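Alcohol oxidase (Myceliophthora thermophila, PDB 6F74) binds FAD and probably works as an oxygen-dependent flavoprotein oxidase of the vanillyl-alcohol oxidase type, its true substrate remaining uncertain. Local coordinates at residues D87-T92 with G424-V429; Q211-Y216 with G230-G235. All coordinates share one frame; numbering follows the deposited sequence.

Contact 1 (D87-T92 with G424-V429); sequences DQDFQT and GLHDPV. With FAD (flavin-adenine dinucleotide), chain I.
Gln88 reaches from the first turn of helix 88-93 to the loop 424-429, and its side chain meets the loop, a water and the flavin in turn. CB lies off-centre against the imidazole of His426, 4.3 Å from the ring centroid and 30° from its normal, a CH-pi contact. CG sits over the same ring near its rim and also packs on both methyls of Val429, with CG1 of Val429 3.7 Å from CG of Gln88. From CG the chain runs on extended, CD anti to CA (chi2 -178°), and CD of Gln88 lies 3.3 Å from the flavin methyl C7M of FAD. NE2 of Gln88 donates to the backbone O of Asp427 at 2.8 Å; the N-H...O angle of 170° makes the bond straight, Asp427 O lies in the Gln88 amide plane, and NE2 lies in the plane of the carbonyl, on a lone pair. OE1 of Gln88 accepts a hydrogen bond from a water that also donates to Leu425 O. OE1 of Gln88 also stands 3.2 Å from C7M of FAD. At the edge of the His426 ring, OD1 of Asp87 lies in plane, 3.1 Å from CE1 of His426. The other oxygen of Asp87, OD2, accepts from Phe90 N at 2.9 Å. The contact is thus an N-capped helix start joined to a loop by a glutamine amide, beside the dimethylbenzene end of the isoalloxazine in the FAD pocket.

Contact 2 (Q211-Y216 with G230-G235); sequences QWRDVY and GSPSPG. With FAD (flavin-adenine dinucleotide), chain I.
Pro232, Ser233 and Pro234 each offer a backbone carbonyl to the start of helix 212-221. Arg213 N donates to Pro232 O at 2.8 Å, in the carbonyl plane on a lone pair, while Trp212 N meets Pro234 O nearly along the C=O axis, at a C=O...N angle of 169°. The carbonyl between them in sequence, Ser233 O, takes a 2.7 Å bond from NE2 of Gln211, again on a lone pair, with the oxygen tilted from the amide plane of Gln211. Van der Waals packing adds to these bonds: CB of Pro232 lies over one face of the Arg213 guanidinium, toward its rim, and CG of Pro232 is 3.6 Å from NH2 of Arg213. The arginine chain bends at chi3 (-78°), which turns NE out of the extended line; CZ of Arg213 is 4.0 Å from CB of Pro232.

The next shell fixes these groups. OD2 of Asp214 accepts from Gln211 N at 2.9 Å through its anti lone pair, a side chain of the first turn binding the N-cap residue's own N-H. A water joins NE2 of Gln211 to OG of Ser233, whose hydroxyl is also bonded to His159. Trp212 packs edge-to-face with Trp240, and Tyr216 OH bonds Gly229 O.

Pro234 O faces the helix, and the N-H of the same peptide, Gly235 N, donates at 2.8 Å to FAD O1P; Gly230 N bonds FAD O4. The loop therefore grips the cofactor at both the pyrimidine carbonyl and the diphosphate, and the donation to O4 would probably help polarise that carbonyl of the isoalloxazine.

In the fold
Contact 1 and contact 2 lie with their centres about 11 Å apart and meet directly beside FAD. Leu425 N is 2.9 Å from Gly230 O, a probable hydrogen bond between the two loops, and Leu425 O packs 3.2 Å from CD of Pro232. On the helix side of contact 1, OE1 of Gln88 comes to 3.3 Å from CB of Ser233. The two contacts divide the flavin-to-diphosphate half of FAD: 87-92 with 424-429 borders the methyl end of the flavin, whereas 230-235 runs beside the ring system, CG of Pro234 lying 3.6 Å from FAD C9A. In sequence, contact 2 falls wholly between the two segments of contact 1.

Contact 1 (D87-T92 with G424-V429)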
loop_
_atom_site.group_PDB
_atom_site.type_symbol
_atom_site.label_atom_id
_atom_site.label_comp_id
_atom_site.label_asym_id
_atom_site.label_seq_id
_atom_site.Cartn_x
_atom_site.Cartn_y
_atom_site.Cartn_z
ATOM N N ASP A 87 -4.779 -4.417 -15.778
ATOM C CA ASP A 87 -3.526 -5.177 -15.640
ATOM C C ASP A 87 -2.423 -4.373 -14.965
ATOM O O ASP A 87 -2.108 -3.258 -15.376
ATOM C CB ASP A 87 -3.022 -5.633 -16.987
ATOM C CG ASP A 87 -1.694 -6.333 -16.868
ATOM O OD1 ASP A 87 -1.648 -7.321 -16.133
ATOM O OD2 ASP A 87 -0.680 -5.859 -17.425
ATOM N N GLN A 88 -1.808 -4.961 -13.960
ATOM C CA GLN A 88 -0.873 -4.204 -13.117
ATOM C C GLN A 88 0.398 -3.769 -13.888
ATOM O O GLN A 88 0.919 -2.671 -13.637
ATOM C CB GLN A 88 -0.468 -5.014 -11.898
ATOM C CG GLN A 88 -1.623 -5.341 -10.974
ATOM C CD GLN A 88 -1.207 -6.121 -9.732
ATOM O OE1 GLN A 88 -0.100 -5.986 -9.248
ATOM N NE2 GLN A 88 -2.126 -6.901 -9.185
ATOM N N ASP A 89 0.877 -4.637 -14.799
ATOM C CA ASP A 89 2.087 -4.359 -15.568
ATOM C C ASP A 89 1.829 -3.236 -16.564
ATOM O O ASP A 89 2.693 -2.344 -16.764
ATOM C CB ASP A 89 2.595 -5.594 -16.333
ATOM C CG ASP A 89 3.194 -6.635 -15.421
ATOM O OD1 ASP A 89 3.465 -6.319 -14.243
ATOM O OD2 ASP A 89 3.376 -7.781 -15.861
ATOM N N PHE A 90 0.658 -3.287 -17.191
ATOM C CA PHE A 90 0.263 -2.240 -18.125
ATOM C C PHE A 90 0.294 -0.884 -17.412
ATOM O O PHE A 90 0.835 0.074 -17.927
ATOM C CB PHE A 90 -1.129 -2.473 -18.713
ATOM C CG PHE A 90 -1.644 -1.289 -19.472
ATOM C CD1 PHE A 90 -1.103 -0.967 -20.740
ATOM C CD2 PHE A 90 -2.603 -0.438 -18.912
ATOM C CE1 PHE A 90 -1.542 0.151 -21.430
ATOM C CE2 PHE A 90 -3.049 0.674 -19.621
ATOM C CZ PHE A 90 -2.518 0.968 -20.861
ATOM N N GLN A 91 -0.288 -0.828 -16.224
ATOM C CA GLN A 91 -0.284 0.405 -15.437
ATOM C C GLN A 91 1.099 0.819 -14.909
ATOM O O GLN A 91 1.374 2.001 -14.866
ATOM C CB GLN A 91 -1.290 0.329 -14.305
ATOM C CG GLN A 91 -2.755 0.203 -14.753
ATOM C CD GLN A 91 -3.305 1.397 -15.487
ATOM O OE1 GLN A 91 -2.613 2.415 -15.640
ATOM N NE2 GLN A 91 -4.583 1.293 -15.958
ATOM N N THR A 92 1.986 -0.108 -14.550
ATOM C CA THR A 92 3.336 0.286 -14.124
ATOM C C THR A 92 4.256 0.715 -15.256
ATOM O O THR A 92 5.297 1.313 -14.984
ATOM C CB THR A 92 4.058 -0.827 -13.333
ATOM O OG1 THR A 92 4.074 -2.046 -14.106
ATOM C CG2 THR A 92 3.383 -1.061 -11.971
ATOM N N GLY A 424 1.578 -14.205 -3.768
ATOM C CA GLY A 424 2.181 -13.775 -5.032
ATOM C C GLY A 424 1.077 -13.356 -6.004
ATOM O O GLY A 424 1.018 -13.831 -7.135
ATOM N N LEU A 425 0.195 -12.487 -5.522
ATOM C CA LEU A 425 -1.018 -12.133 -6.250
ATOM C C LEU A 425 -0.762 -11.086 -7.338
ATOM O O LEU A 425 0.110 -10.194 -7.200
ATOM C CB LEU A 425 -2.090 -11.633 -5.274
ATOM C CG LEU A 425 -2.488 -12.586 -4.133
ATOM C CD1 LEU A 425 -3.496 -11.958 -3.208
ATOM C CD2 LEU A 425 -3.021 -13.943 -4.659
ATOM N N HIS A 426 -1.527 -11.222 -8.411
ATOM C CA HIS A 426 -1.515 -10.289 -9.530
ATOM C C HIS A 426 -3.008 -10.090 -9.878
ATOM O O HIS A 426 -3.448 -10.392 -10.976
ATOM C CB HIS A 426 -0.774 -10.937 -10.702
ATOM C CG HIS A 426 -0.413 -9.977 -11.793
ATOM N ND1 HIS A 426 -1.331 -9.389 -12.656
ATOM C CD2 HIS A 426 0.802 -9.508 -12.162
ATOM C CE1 HIS A 426 -0.693 -8.566 -13.477
ATOM N NE2 HIS A 426 0.609 -8.670 -13.241
ATOM N N ASP A 427 -3.780 -9.611 -8.908
ATOM C CA ASP A 427 -5.218 -9.446 -9.074
ATOM C C ASP A 427 -5.553 -8.253 -9.977
ATOM O O ASP A 427 -4.711 -7.364 -10.174
ATOM C CB ASP A 427 -5.863 -9.249 -7.696
ATOM C CG ASP A 427 -5.947 -10.543 -6.904
ATOM O OD1 ASP A 427 -5.887 -11.649 -7.516
ATOM O OD2 ASP A 427 -6.087 -10.443 -5.668
ATOM N N PRO A 428 -6.792 -8.207 -10.489
ATOM C CA PRO A 428 -7.185 -7.049 -11.299
ATOM C C PRO A 428 -7.184 -5.771 -10.483
ATOM O O PRO A 428 -7.505 -5.816 -9.303
ATOM C CB PRO A 428 -8.611 -7.401 -11.773
ATOM C CG PRO A 428 -8.725 -8.891 -11.562
ATOM C CD PRO A 428 -7.917 -9.158 -10.321
ATOM N N VAL A 429 -6.834 -4.659 -11.124
ATOM C CA VAL A 429 -6.702 -3.335 -10.489
ATOM C C VAL A 429 -7.442 -2.313 -11.383
ATOM O O VAL A 429 -8.330 -2.693 -12.141
ATOM C CB VAL A 429 -5.218 -2.942 -10.322
ATOM C CG1 VAL A 429 -4.537 -3.870 -9.317
ATOM C CG2 VAL A 429 -4.478 -2.966 -11.655
HETATM P PA FAD I . 4.318 4.672 -5.588
HETATM O O1A FAD I . 2.931 5.138 -6.024
HETATM O O2A FAD I . 5.374 4.643 -6.647
HETATM O O5B FAD I . 4.764 5.601 -4.392
HETATM C C5B FAD I . 4.041 5.573 -3.192
HETATM C C4B FAD I . 4.473 6.745 -2.330
HETATM O O4B FAD I . 5.839 6.537 -2.010
HETATM C C3B FAD I . 4.414 8.107 -2.974
HETATM O O3B FAD I . 4.218 9.065 -1.927
HETATM C C2B FAD I . 5.803 8.325 -3.522
HETATM O O2B FAD I . 6.246 9.688 -3.538
HETATM C C1B FAD I . 6.650 7.583 -2.524
HETATM N N9A FAD I . 7.882 6.978 -3.041
HETATM C C8A FAD I . 7.974 5.933 -3.875
HETATM N N7A FAD I . 9.262 5.617 -4.109
HETATM C C5A FAD I . 9.999 6.471 -3.404
HETATM C C6A FAD I . 11.437 6.655 -3.214
HETATM N N6A FAD I . 12.264 5.809 -3.871
HETATM N N1A FAD I . 11.839 7.669 -2.404
HETATM C C2A FAD I . 10.943 8.478 -1.781
HETATM N N3A FAD I . 9.596 8.345 -1.897
HETATM C C4A FAD I . 9.092 7.363 -2.688
HETATM N N1 FAD I . 0.753 -3.111 0.523
HETATM C C2 FAD I . 0.960 -4.055 1.469
HETATM O O2 FAD I . 1.335 -3.692 2.613
HETATM N N3 FAD I . 0.805 -5.370 1.215
HETATM C C4 FAD I . 0.399 -5.831 0.019
HETATM O O4 FAD I . 0.237 -7.048 -0.208
HETATM C C4X FAD I . 0.132 -4.863 -1.066
HETATM N N5 FAD I . -0.285 -5.265 -2.283
HETATM C C5X FAD I . -0.513 -4.354 -3.261
HETATM C C6 FAD I . -0.925 -4.789 -4.520
HETATM C C7 FAD I . -1.152 -3.901 -5.557
HETATM C C7M FAD I . -1.617 -4.539 -6.843
HETATM C C8 FAD I . -0.939 -2.443 -5.334
HETATM C C8M FAD I . -1.119 -1.403 -6.432
HETATM C C9 FAD I . -0.551 -2.002 -4.073
HETATM C C9A FAD I . -0.315 -2.894 -3.012
HETATM N N10 FAD I . 0.114 -2.481 -1.721
HETATM C C10 FAD I . 0.337 -3.446 -0.729
HETATM C "C1'" FAD I . 0.256 -1.057 -1.338
HETATM C "C2'" FAD I . 1.603 -0.413 -1.352
HETATM O "O2'" FAD I . 2.247 -0.755 -0.127
HETATM C "C3'" FAD I . 1.435 1.110 -1.399
HETATM O "O3'" FAD I . 0.555 1.513 -2.464
HETATM C "C4'" FAD I . 2.773 1.823 -1.535
HETATM O "O4'" FAD I . 2.561 3.237 -1.561
HETATM C "C5'" FAD I . 3.517 1.371 -2.783
HETATM O "O5'" FAD I . 4.764 2.037 -2.884
HETATM P P FAD I . 5.273 2.218 -4.372
HETATM O O1P FAD I . 5.180 0.910 -5.106
HETATM O O2P FAD I . 6.582 2.930 -4.280
HETATM O O3P FAD I . 4.118 3.199 -4.939
HETATM O O HOH W 1 1.416 -8.017 -8.273
#

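Contact 2 (Q211-Y216 with G230-G235)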
loop_
_atom_site.group_PDB
_atom_site.type_symbol
_atom_site.label_atom_id
_atom_site.label_comp_id
_atom_site.label_asym_id
_atom_site.label_seq_id
_atom_site.Cartn_x
_atom_site.Cartn_y
_atom_site.Cartn_z
ATOM N N GLN A 211 10.998 -3.643 -7.706
ATOM C CA GLN A 211 9.710 -4.163 -7.235
ATOM C C GLN A 211 9.996 -5.410 -6.412
ATOM O O GLN A 211 11.122 -5.929 -6.437
ATOM C CB GLN A 211 8.805 -4.448 -8.412
ATOM C CG GLN A 211 8.413 -3.182 -9.157
ATOM C CD GLN A 211 7.831 -3.490 -10.530
ATOM O OE1 GLN A 211 8.579 -3.744 -11.464
ATOM N NE2 GLN A 211 6.502 -3.440 -10.663
ATOM N N TRP A 212 9.008 -5.853 -5.636
ATOM C CA TRP A 212 9.172 -7.081 -4.844
ATOM C C TRP A 212 9.504 -8.310 -5.694
ATOM O O TRP A 212 10.323 -9.161 -5.272
ATOM C CB TRP A 212 7.972 -7.348 -3.936
ATOM C CG TRP A 212 8.074 -6.489 -2.741
ATOM C CD1 TRP A 212 7.270 -5.464 -2.407
ATOM C CD2 TRP A 212 9.105 -6.548 -1.750
ATOM N NE1 TRP A 212 7.726 -4.867 -1.248
ATOM C CE2 TRP A 212 8.858 -5.515 -0.832
ATOM C CE3 TRP A 212 10.213 -7.374 -1.553
ATOM C CZ2 TRP A 212 9.667 -5.287 0.274
ATOM C CZ3 TRP A 212 11.019 -7.148 -0.443
ATOM C CH2 TRP A 212 10.746 -6.111 0.451
ATOM N N ARG A 213 8.932 -8.375 -6.891
ATOM C CA ARG A 213 9.227 -9.481 -7.793
ATOM C C ARG A 213 10.746 -9.656 -7.957
ATOM O O ARG A 213 11.253 -10.755 -7.863
ATOM C CB ARG A 213 8.584 -9.259 -9.151
ATOM C CG ARG A 213 8.553 -10.537 -9.963
ATOM C CD ARG A 213 7.690 -10.309 -11.225
ATOM N NE ARG A 213 6.242 -10.351 -10.915
ATOM C CZ ARG A 213 5.584 -11.466 -10.610
ATOM N NH1 ARG A 213 6.219 -12.659 -10.630
ATOM N NH2 ARG A 213 4.274 -11.418 -10.331
ATOM N N ASP A 214 11.452 -8.557 -8.141
ATOM C CA ASP A 214 12.895 -8.578 -8.438
ATOM C C ASP A 214 13.680 -9.042 -7.216
ATOM O O ASP A 214 14.633 -9.810 -7.328
ATOM C CB ASP A 214 13.358 -7.174 -8.857
ATOM C CG ASP A 214 12.494 -6.565 -9.962
ATOM O OD1 ASP A 214 12.438 -7.141 -11.054
ATOM O OD2 ASP A 214 11.843 -5.506 -9.753
ATOM N N VAL A 215 13.251 -8.577 -6.045
ATOM C CA VAL A 215 13.892 -8.897 -4.775
ATOM C C VAL A 215 13.697 -10.376 -4.449
ATOM O O VAL A 215 14.645 -11.083 -4.030
ATOM C CB VAL A 215 13.354 -7.993 -3.642
ATOM C CG1 VAL A 215 13.969 -8.340 -2.281
ATOM C CG2 VAL A 215 13.656 -6.547 -3.958
ATOM N N TYR A 216 12.489 -10.851 -4.698
ATOM C CA TYR A 216 12.141 -12.243 -4.444
ATOM C C TYR A 216 12.966 -13.262 -5.239
ATOM O O TYR A 216 13.290 -14.331 -4.743
ATOM C CB TYR A 216 10.647 -12.442 -4.745
ATOM C CG TYR A 216 9.661 -11.882 -3.723
ATOM C CD1 TYR A 216 10.050 -11.458 -2.440
ATOM C CD2 TYR A 216 8.307 -11.856 -4.029
ATOM C CE1 TYR A 216 9.130 -10.998 -1.519
ATOM C CE2 TYR A 216 7.376 -11.401 -3.115
ATOM C CZ TYR A 216 7.775 -10.979 -1.867
ATOM O OH TYR A 216 6.813 -10.563 -0.975
ATOM N N GLY A 230 2.276 -9.267 -0.330
ATOM C CA GLY A 230 1.519 -10.392 -0.870
ATOM C C GLY A 230 1.410 -10.323 -2.377
ATOM O O GLY A 230 1.195 -11.353 -3.019
ATOM N N SER A 231 1.563 -9.114 -2.934
ATOM C CA SER A 231 1.637 -8.903 -4.362
ATOM C C SER A 231 3.068 -8.490 -4.720
ATOM O O SER A 231 3.652 -7.660 -4.023
ATOM C CB SER A 231 0.679 -7.797 -4.746
ATOM O OG SER A 231 -0.668 -8.176 -4.413
ATOM N N PRO A 232 3.650 -9.056 -5.801
ATOM C CA PRO A 232 5.051 -8.716 -6.094
ATOM C C PRO A 232 5.306 -7.478 -6.944
ATOM O O PRO A 232 6.474 -7.135 -7.165
ATOM C CB PRO A 232 5.567 -9.964 -6.859
ATOM C CG PRO A 232 4.469 -10.970 -6.736
ATOM C CD PRO A 232 3.229 -10.182 -6.636
ATOM N N SER A 233 4.247 -6.841 -7.433
ATOM C CA SER A 233 4.387 -5.660 -8.309
ATOM C C SER A 233 4.762 -4.340 -7.605
ATOM O O SER A 233 5.474 -3.516 -8.195
ATOM C CB SER A 233 3.123 -5.474 -9.142
ATOM O OG SER A 233 3.188 -4.276 -9.925
ATOM N N PRO A 234 4.292 -4.111 -6.357
ATOM C CA PRO A 234 4.656 -2.868 -5.685
ATOM C C PRO A 234 6.144 -2.701 -5.451
ATOM O O PRO A 234 6.866 -3.677 -5.379
ATOM C CB PRO A 234 3.917 -2.971 -4.367
ATOM C CG PRO A 234 2.722 -3.764 -4.696
ATOM C CD PRO A 234 3.247 -4.816 -5.616
ATOM N N GLY A 235 6.569 -1.457 -5.301
ATOM C CA GLY A 235 7.978 -1.105 -5.056
ATOM C C GLY A 235 8.474 -1.641 -3.741
ATOM O O GLY A 235 7.687 -1.748 -2.764
HETATM P PA FAD I . 4.318 4.672 -5.588
HETATM O O1A FAD I . 2.931 5.138 -6.024
HETATM O O2A FAD I . 5.374 4.643 -6.647
HETATM O O5B FAD I . 4.764 5.601 -4.392
HETATM C C5B FAD I . 4.041 5.573 -3.192
HETATM C C4B FAD I . 4.473 6.745 -2.330
HETATM O O4B FAD I . 5.839 6.537 -2.010
HETATM C C3B FAD I . 4.414 8.107 -2.974
HETATM O O3B FAD I . 4.218 9.065 -1.927
HETATM C C2B FAD I . 5.803 8.325 -3.522
HETATM O O2B FAD I . 6.246 9.688 -3.538
HETATM C C1B FAD I . 6.650 7.583 -2.524
HETATM N N9A FAD I . 7.882 6.978 -3.041
HETATM C C8A FAD I . 7.974 5.933 -3.875
HETATM N N7A FAD I . 9.262 5.617 -4.109
HETATM C C5A FAD I . 9.999 6.471 -3.404
HETATM C C6A FAD I . 11.437 6.655 -3.214
HETATM N N6A FAD I . 12.264 5.809 -3.871
HETATM N N1A FAD I . 11.839 7.669 -2.404
HETATM C C2A FAD I . 10.943 8.478 -1.781
HETATM N N3A FAD I . 9.596 8.345 -1.897
HETATM C C4A FAD I . 9.092 7.363 -2.688
HETATM N N1 FAD I . 0.753 -3.111 0.523
HETATM C C2 FAD I . 0.960 -4.055 1.469
HETATM O O2 FAD I . 1.335 -3.692 2.613
HETATM N N3 FAD I . 0.805 -5.370 1.215
HETATM C C4 FAD I . 0.399 -5.831 0.019
HETATM O O4 FAD I . 0.237 -7.048 -0.208
HETATM C C4X FAD I . 0.132 -4.863 -1.066
HETATM N N5 FAD I . -0.285 -5.265 -2.283
HETATM C C5X FAD I . -0.513 -4.354 -3.261
HETATM C C6 FAD I . -0.925 -4.789 -4.520
HETATM C C7 FAD I . -1.152 -3.901 -5.557
HETATM C C7M FAD I . -1.617 -4.539 -6.843
HETATM C C8 FAD I . -0.939 -2.443 -5.334
HETATM C C8M FAD I . -1.119 -1.403 -6.432
HETATM C C9 FAD I . -0.551 -2.002 -4.073
HETATM C C9A FAD I . -0.315 -2.894 -3.012
HETATM N N10 FAD I . 0.114 -2.481 -1.721
HETATM C C10 FAD I . 0.337 -3.446 -0.729
HETATM C "C1'" FAD I . 0.256 -1.057 -1.338
HETATM C "C2'" FAD I . 1.603 -0.413 -1.352
HETATM O "O2'" FAD I . 2.247 -0.755 -0.127
HETATM C "C3'" FAD I . 1.435 1.110 -1.399
HETATM O "O3'" FAD I . 0.555 1.513 -2.464
HETATM C "C4'" FAD I . 2.773 1.823 -1.535
HETATM O "O4'" FAD I . 2.561 3.237 -1.561
HETATM C "C5'" FAD I . 3.517 1.371 -2.783
HETATM O "O5'" FAD I . 4.764 2.037 -2.884
HETATM P P FAD I . 5.273 2.218 -4.372
HETATM O O1P FAD I . 5.180 0.910 -5.106
HETATM O O2P FAD I . 6.582 2.930 -4.280
HETATM O O3P FAD I . 4.118 3.199 -4.939
HETATM O O HOH W 2 4.083 -4.271 -12.632
#